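Long-range contacts in conserved protein (Methanothermobacter thermautotrophicus, PDB 2WNY), which is of unknown function but probably binds RNA, and is encoded in the archaeal exosome superoperon: residues S12-V17 and V54-L59; L95-Q100 and I116-K121. The protein carries 1 engineered substitution. All blocks are in the same frame, centred on the assembly; numbering follows the deposited sequence.

Contact 1: S12-V17 and V54-L59; sequences SYCLMV and VLRGRL. Engineered in segment 12-17: Cys14 (natural residue Arg).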
loop_
_atom_site.group_PDB
_atom_site.type_symbol
_atom_site.label_atom_id
_atom_site.label_comp_id
_atom_site.label_asym_id
_atom_site.label_seq_id
_atom_site.Cartn_x
_atom_site.Cartn_y
_atom_site.Cartn_z
ATOM N N SER A 12 1.790 4.058 -5.124
ATOM C CA SER A 12 2.963 4.636 -4.483
ATOM C C SER A 12 3.104 3.900 -3.149
ATOM O O SER A 12 2.091 3.595 -2.500
ATOM C CB SER A 12 2.788 6.129 -4.228
ATOM O OG SER A 12 2.795 6.866 -5.430
ATOM N N TYR A 13 4.337 3.605 -2.749
ATOM C CA TYR A 13 4.555 2.955 -1.455
ATOM C C TYR A 13 5.714 3.596 -0.726
ATOM O O TYR A 13 6.646 4.162 -1.346
ATOM C CB TYR A 13 4.728 1.431 -1.592
ATOM C CG TYR A 13 5.963 1.033 -2.360
ATOM C CD1 TYR A 13 7.213 0.965 -1.726
ATOM C CD2 TYR A 13 5.892 0.733 -3.712
ATOM C CE1 TYR A 13 8.354 0.621 -2.428
ATOM C CE2 TYR A 13 7.019 0.392 -4.413
ATOM C CZ TYR A 13 8.248 0.324 -3.764
ATOM O OH TYR A 13 9.363 -0.022 -4.466
ATOM N N CYS A 14 5.621 3.543 0.600
ATOM C CA CYS A 14 6.617 4.091 1.472
ATOM C C CYS A 14 6.756 3.172 2.697
ATOM O O CYS A 14 5.749 2.739 3.254
ATOM C CB CYS A 14 6.145 5.493 1.900
ATOM S SG CYS A 14 7.316 6.343 2.835
ATOM N N LEU A 15 7.982 2.875 3.125
ATOM C CA LEU A 15 8.192 2.221 4.453
ATOM C C LEU A 15 9.566 2.567 4.966
ATOM O O LEU A 15 10.395 3.113 4.218
ATOM C CB LEU A 15 7.898 0.711 4.475
ATOM C CG LEU A 15 8.807 -0.312 3.793
ATOM C CD1 LEU A 15 8.414 -1.700 4.266
ATOM C CD2 LEU A 15 8.744 -0.196 2.273
ATOM N N MET A 16 9.776 2.337 6.258
ATOM C CA MET A 16 10.939 2.871 6.925
ATOM C C MET A 16 11.806 1.766 7.457
ATOM O O MET A 16 11.317 0.681 7.805
ATOM C CB MET A 16 10.514 3.814 8.058
ATOM C CG MET A 16 9.061 4.212 7.932
ATOM S SD MET A 16 8.735 5.918 8.285
ATOM C CE MET A 16 8.692 6.524 6.606
ATOM N N VAL A 17 13.101 2.050 7.504
ATOM C CA VAL A 17 14.054 1.126 8.109
ATOM C C VAL A 17 14.726 1.880 9.248
ATOM O O VAL A 17 15.486 2.836 9.006
ATOM C CB VAL A 17 15.137 0.661 7.126
ATOM C CG1 VAL A 17 16.040 -0.393 7.786
ATOM C CG2 VAL A 17 14.516 0.097 5.832
ATOM N N VAL A 54 14.228 5.680 4.206
ATOM C CA VAL A 54 12.888 5.532 3.629
ATOM C C VAL A 54 13.027 4.732 2.346
ATOM O O VAL A 54 13.865 5.059 1.500
ATOM C CB VAL A 54 12.237 6.914 3.332
ATOM C CG1 VAL A 54 11.016 6.764 2.435
ATOM C CG2 VAL A 54 11.849 7.577 4.624
ATOM N N LEU A 55 12.226 3.679 2.224
ATOM C CA LEU A 55 12.125 2.918 0.982
ATOM C C LEU A 55 10.845 3.336 0.291
ATOM O O LEU A 55 9.760 3.119 0.824
ATOM C CB LEU A 55 12.089 1.408 1.280
ATOM C CG LEU A 55 13.315 0.915 2.066
ATOM C CD1 LEU A 55 13.052 -0.515 2.614
ATOM C CD2 LEU A 55 14.595 0.951 1.211
ATOM N N ARG A 56 10.983 3.951 -0.874
ATOM C CA ARG A 56 9.865 4.490 -1.636
ATOM C C ARG A 56 9.835 3.962 -3.073
ATOM O O ARG A 56 10.868 3.642 -3.658
ATOM C CB ARG A 56 10.009 6.005 -1.737
ATOM C CG ARG A 56 9.460 6.805 -0.615
ATOM C CD ARG A 56 9.569 8.299 -0.981
ATOM N NE ARG A 56 9.934 9.130 0.168
ATOM C CZ ARG A 56 9.079 9.824 0.919
ATOM N NH1 ARG A 56 7.775 9.804 0.657
ATOM N NH2 ARG A 56 9.536 10.537 1.941
ATOM N N GLY A 57 8.647 3.924 -3.659
ATOM C CA GLY A 57 8.517 3.584 -5.066
ATOM C C GLY A 57 7.166 4.028 -5.566
ATOM O O GLY A 57 6.240 4.296 -4.777
ATOM N N ARG A 58 7.086 4.165 -6.878
ATOM C CA ARG A 58 5.825 4.318 -7.584
ATOM C C ARG A 58 5.832 3.232 -8.642
ATOM O O ARG A 58 6.730 3.158 -9.511
ATOM C CB ARG A 58 5.668 5.719 -8.174
ATOM C CG ARG A 58 4.233 6.044 -8.599
ATOM C CD ARG A 58 4.206 7.355 -9.352
ATOM N NE ARG A 58 3.179 7.411 -10.398
ATOM C CZ ARG A 58 3.131 6.626 -11.480
ATOM N NH1 ARG A 58 4.032 5.664 -11.677
ATOM N NH2 ARG A 58 2.156 6.791 -12.368
ATOM N N LEU A 59 4.855 2.345 -8.510
ATOM C CA LEU A 59 4.761 1.169 -9.330
ATOM C C LEU A 59 3.591 1.352 -10.299
ATOM O O LEU A 59 2.486 1.687 -9.870
ATOM C CB LEU A 59 4.485 -0.016 -8.408
ATOM C CG LEU A 59 4.117 -1.327 -9.089
ATOM C CD1 LEU A 59 5.386 -2.076 -9.458
ATOM C CD2 LEU A 59 3.225 -2.159 -8.169
#
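The Tyr13 ring lies flat across the backbone of Gly57, its partner in a hydrogen-bonded antiparallel pair. CG sits between the backbone N and the carbonyl carbon (chi1 65°), the crowded position, and this swings the ring over the neighbouring strand instead of straight off the sheet. Gly57 CA stands 3.8 Å from the centroid of the Tyr13 ring, 24° off its normal, a CH-pi contact over the face. Gly57 has no side chain, so the phenol settles directly on the main chain. Leu15 repeats the crowded first torsion and leans the same way, its CD2 reaching 3.8 Å from Leu55 CB as the two chains cross obliquely. Further along, Val17 CG2 meets the CD1 branch of Leu55 at 3.6 Å. On the opposite face, the engineered Cys14 puts SG 3.7 Å from Val54 CG1 and over one face of the Arg56 guanidinium, whose NE is salt-bridged to Glu42. In the backbone, Tyr13 and Gly57 exchange two hydrogen bonds, as do Leu15 and Leu55, the straightest being Leu55 N to Leu15 O (2.8 Å, 167°). Helix 23-30 packs against Tyr13, Leu15, Val17 and Leu55, so this face belongs to the core of an antiparallel sheet in an alpha+beta fold, with the Tyr13-Gly57 pair an aromatic rescue of glycine.

Contact 2: L95-Q100 and I116-K121; sequences LRLDKQ and IHLKIK
Antiparallel strand pairing, mostly buried and close to the centre of the chain, joins 95-98 to 116-121 in the half of the sheet away from strand 51-59. Four backbone hydrogen bonds define it: Leu95 and Leu118 form one reciprocal pair, with Leu118 N to Leu95 O at 2.7 Å, and Leu97 and Ile116 form the next, with Ile116 N to Leu97 O at 2.8 Å. Between them Arg96 and His117 make a non-hydrogen-bonded pair and project together from one face. The arginine runs extended from CG to NE alongside the imidazole, and Arg96 NE comes within 3.6 Å of His117 CD2. The two planes are turned 47° apart, so the histidine meets one guanidinium face obliquely and no parallel stack results. The other face is a leucine and isoleucine layer of the alpha+beta fold: Leu97 CD1 crosses to Leu118 CD1 at 4.0 Å, while Phe68, Phe72 and Phe76 of helix 62-76 pack on Leu95, Leu118 and Ile120. At the strand's end Asp98 N-caps helix 99-103, its OD2 accepting a weak bond from Gln100 N. Lys99 then rests CB 4.3 Å from Ile116 CG1 and sends its ammonium to Asp114 and Glu21.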
loop_
_atom_site.group_PDB
_atom_site.type_symbol
_atom_site.label_atom_id
_atom_site.label_comp_id
_atom_site.label_asym_id
_atom_site.label_seq_id
_atom_site.Cartn_x
_atom_site.Cartn_y
_atom_site.Cartn_z
ATOM N N LEU A 95 -3.811 3.099 2.264
ATOM C CA LEU A 95 -3.861 1.867 3.031
ATOM C C LEU A 95 -2.517 1.634 3.695
ATOM O O LEU A 95 -1.476 1.602 3.025
ATOM C CB LEU A 95 -4.211 0.699 2.105
ATOM C CG LEU A 95 -4.279 -0.679 2.752
ATOM C CD1 LEU A 95 -5.339 -0.713 3.870
ATOM C CD2 LEU A 95 -4.551 -1.729 1.680
ATOM N N ARG A 96 -2.554 1.488 5.014
ATOM C CA ARG A 96 -1.365 1.174 5.799
ATOM C C ARG A 96 -1.470 -0.250 6.314
ATOM O O ARG A 96 -2.493 -0.639 6.891
ATOM C CB ARG A 96 -1.256 2.107 6.995
ATOM C CG ARG A 96 -1.305 3.567 6.678
ATOM C CD ARG A 96 -1.058 4.397 7.914
ATOM N NE ARG A 96 -1.227 5.815 7.613
ATOM C CZ ARG A 96 -0.847 6.808 8.409
ATOM N NH1 ARG A 96 -0.275 6.553 9.576
ATOM N NH2 ARG A 96 -1.044 8.065 8.034
ATOM N N LEU A 97 -0.393 -1.007 6.150
ATOM C CA LEU A 97 -0.370 -2.403 6.581
ATOM C C LEU A 97 0.761 -2.599 7.577
ATOM O O LEU A 97 1.854 -2.000 7.426
ATOM C CB LEU A 97 -0.198 -3.332 5.373
ATOM C CG LEU A 97 -1.287 -3.340 4.275
ATOM C CD1 LEU A 97 -0.789 -4.038 3.001
ATOM C CD2 LEU A 97 -2.591 -3.980 4.752
ATOM N N ASP A 98 0.489 -3.412 8.595
ATOM C CA ASP A 98 1.470 -3.707 9.630
ATOM C C ASP A 98 2.721 -4.325 9.013
ATOM O O ASP A 98 2.641 -5.288 8.258
ATOM C CB ASP A 98 0.898 -4.639 10.706
ATOM C CG ASP A 98 1.826 -4.771 11.901
ATOM O OD1 ASP A 98 1.635 -4.030 12.872
ATOM O OD2 ASP A 98 2.788 -5.558 11.842
ATOM N N LYS A 99 3.868 -3.730 9.301
ATOM C CA LYS A 99 5.111 -4.206 8.730
ATOM C C LYS A 99 5.521 -5.588 9.251
ATOM O O LYS A 99 6.043 -6.395 8.512
ATOM C CB LYS A 99 6.218 -3.183 8.985
ATOM C CG LYS A 99 7.535 -3.552 8.313
ATOM C CD LYS A 99 8.475 -2.341 8.240
ATOM C CE LYS A 99 8.974 -2.015 9.599
ATOM N NZ LYS A 99 9.864 -0.779 9.681
ATOM N N GLN A 100 5.270 -5.869 10.524
ATOM C CA GLN A 100 5.706 -7.131 11.100
ATOM C C GLN A 100 4.838 -8.254 10.592
ATOM O O GLN A 100 5.320 -9.351 10.275
ATOM C CB GLN A 100 5.655 -7.067 12.635
ATOM C CG GLN A 100 6.574 -6.011 13.264
ATOM C CD GLN A 100 8.003 -6.054 12.775
ATOM O OE1 GLN A 100 8.606 -7.112 12.598
ATOM N NE2 GLN A 100 8.556 -4.881 12.533
ATOM N N ILE A 116 3.680 -0.197 6.329
ATOM C CA ILE A 116 3.908 -0.084 4.909
ATOM C C ILE A 116 2.783 0.815 4.386
ATOM O O ILE A 116 1.610 0.450 4.469
ATOM C CB ILE A 116 3.862 -1.463 4.240
ATOM C CG1 ILE A 116 4.862 -2.407 4.939
ATOM C CG2 ILE A 116 4.168 -1.334 2.731
ATOM C CD1 ILE A 116 5.085 -3.724 4.237
ATOM N N HIS A 117 3.131 2.006 3.896
ATOM C CA HIS A 117 2.091 2.951 3.492
ATOM C C HIS A 117 1.883 2.786 1.993
ATOM O O HIS A 117 2.834 2.930 1.223
ATOM C CB HIS A 117 2.499 4.405 3.763
ATOM C CG HIS A 117 2.666 4.751 5.216
ATOM N ND1 HIS A 117 3.663 4.216 6.007
ATOM C CD2 HIS A 117 2.001 5.637 6.001
ATOM C CE1 HIS A 117 3.576 4.720 7.227
ATOM N NE2 HIS A 117 2.577 5.583 7.250
ATOM N N LEU A 118 0.655 2.504 1.587
ATOM C CA LEU A 118 0.309 2.491 0.163
ATOM C C LEU A 118 -0.623 3.647 -0.195
ATOM O O LEU A 118 -1.615 3.923 0.511
ATOM C CB LEU A 118 -0.332 1.165 -0.216
ATOM C CG LEU A 118 0.369 -0.091 0.313
ATOM C CD1 LEU A 118 -0.518 -1.301 0.093
ATOM C CD2 LEU A 118 1.714 -0.288 -0.343
ATOM N N LYS A 119 -0.269 4.361 -1.253
ATOM C CA LYS A 119 -1.175 5.339 -1.843
ATOM C C LYS A 119 -1.604 4.732 -3.173
ATOM O O LYS A 119 -0.830 4.693 -4.141
ATOM C CB LYS A 119 -0.489 6.691 -2.032
ATOM C CG LYS A 119 -1.381 7.755 -2.676
ATOM C CD LYS A 119 -0.686 9.109 -2.784
ATOM C CE LYS A 119 0.087 9.272 -4.097
ATOM N NZ LYS A 119 -0.791 9.180 -5.308
ATOM N N ILE A 120 -2.821 4.220 -3.203
ATOM C CA ILE A 120 -3.320 3.503 -4.371
ATOM C C ILE A 120 -4.214 4.411 -5.247
ATOM O O ILE A 120 -5.321 4.799 -4.836
ATOM C CB ILE A 120 -4.104 2.233 -3.961
ATOM C CG1 ILE A 120 -3.260 1.310 -3.076
ATOM C CG2 ILE A 120 -4.575 1.455 -5.237
ATOM C CD1 ILE A 120 -4.090 0.228 -2.320
ATOM N N LYS A 121 -3.736 4.739 -6.453
ATOM C CA LYS A 121 -4.529 5.533 -7.401
ATOM C C LYS A 121 -5.591 4.661 -8.088
ATOM O O LYS A 121 -5.316 3.934 -9.047
ATOM C CB LYS A 121 -3.650 6.264 -8.430
ATOM C CG LYS A 121 -4.412 7.361 -9.228
ATOM C CD LYS A 121 -3.472 8.129 -10.131
ATOM C CE LYS A 121 -4.233 9.088 -11.033
ATOM N NZ LYS A 121 -3.298 9.752 -11.972
#

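In the fold
Contacts 1 and 2 are two strand pairings of one antiparallel sheet, with centres 9 Å apart. Their inner strands, 8-17 and 115-122, are direct neighbours, giving the local order 51-59, 8-17, 115-122, 92-98. Ser12 O lies 2.8 Å from Lys119 N, a probable backbone hydrogen bond across this seam, and Met16 O accepts a probable hydrogen bond from Lys99 NZ, also 2.8 Å. The buried faces are continuous: Leu15 CD1 approaches Ile116 CG1 at 3.7 Å, and Tyr13 CB approaches Leu118 CD2 at 3.7 Å. Along the chain the contacts follow in series, and all four segments belong to the RNA-binding region. The bound nickel is remote from both, about 14 Å from the side chains of Met16 and Arg96.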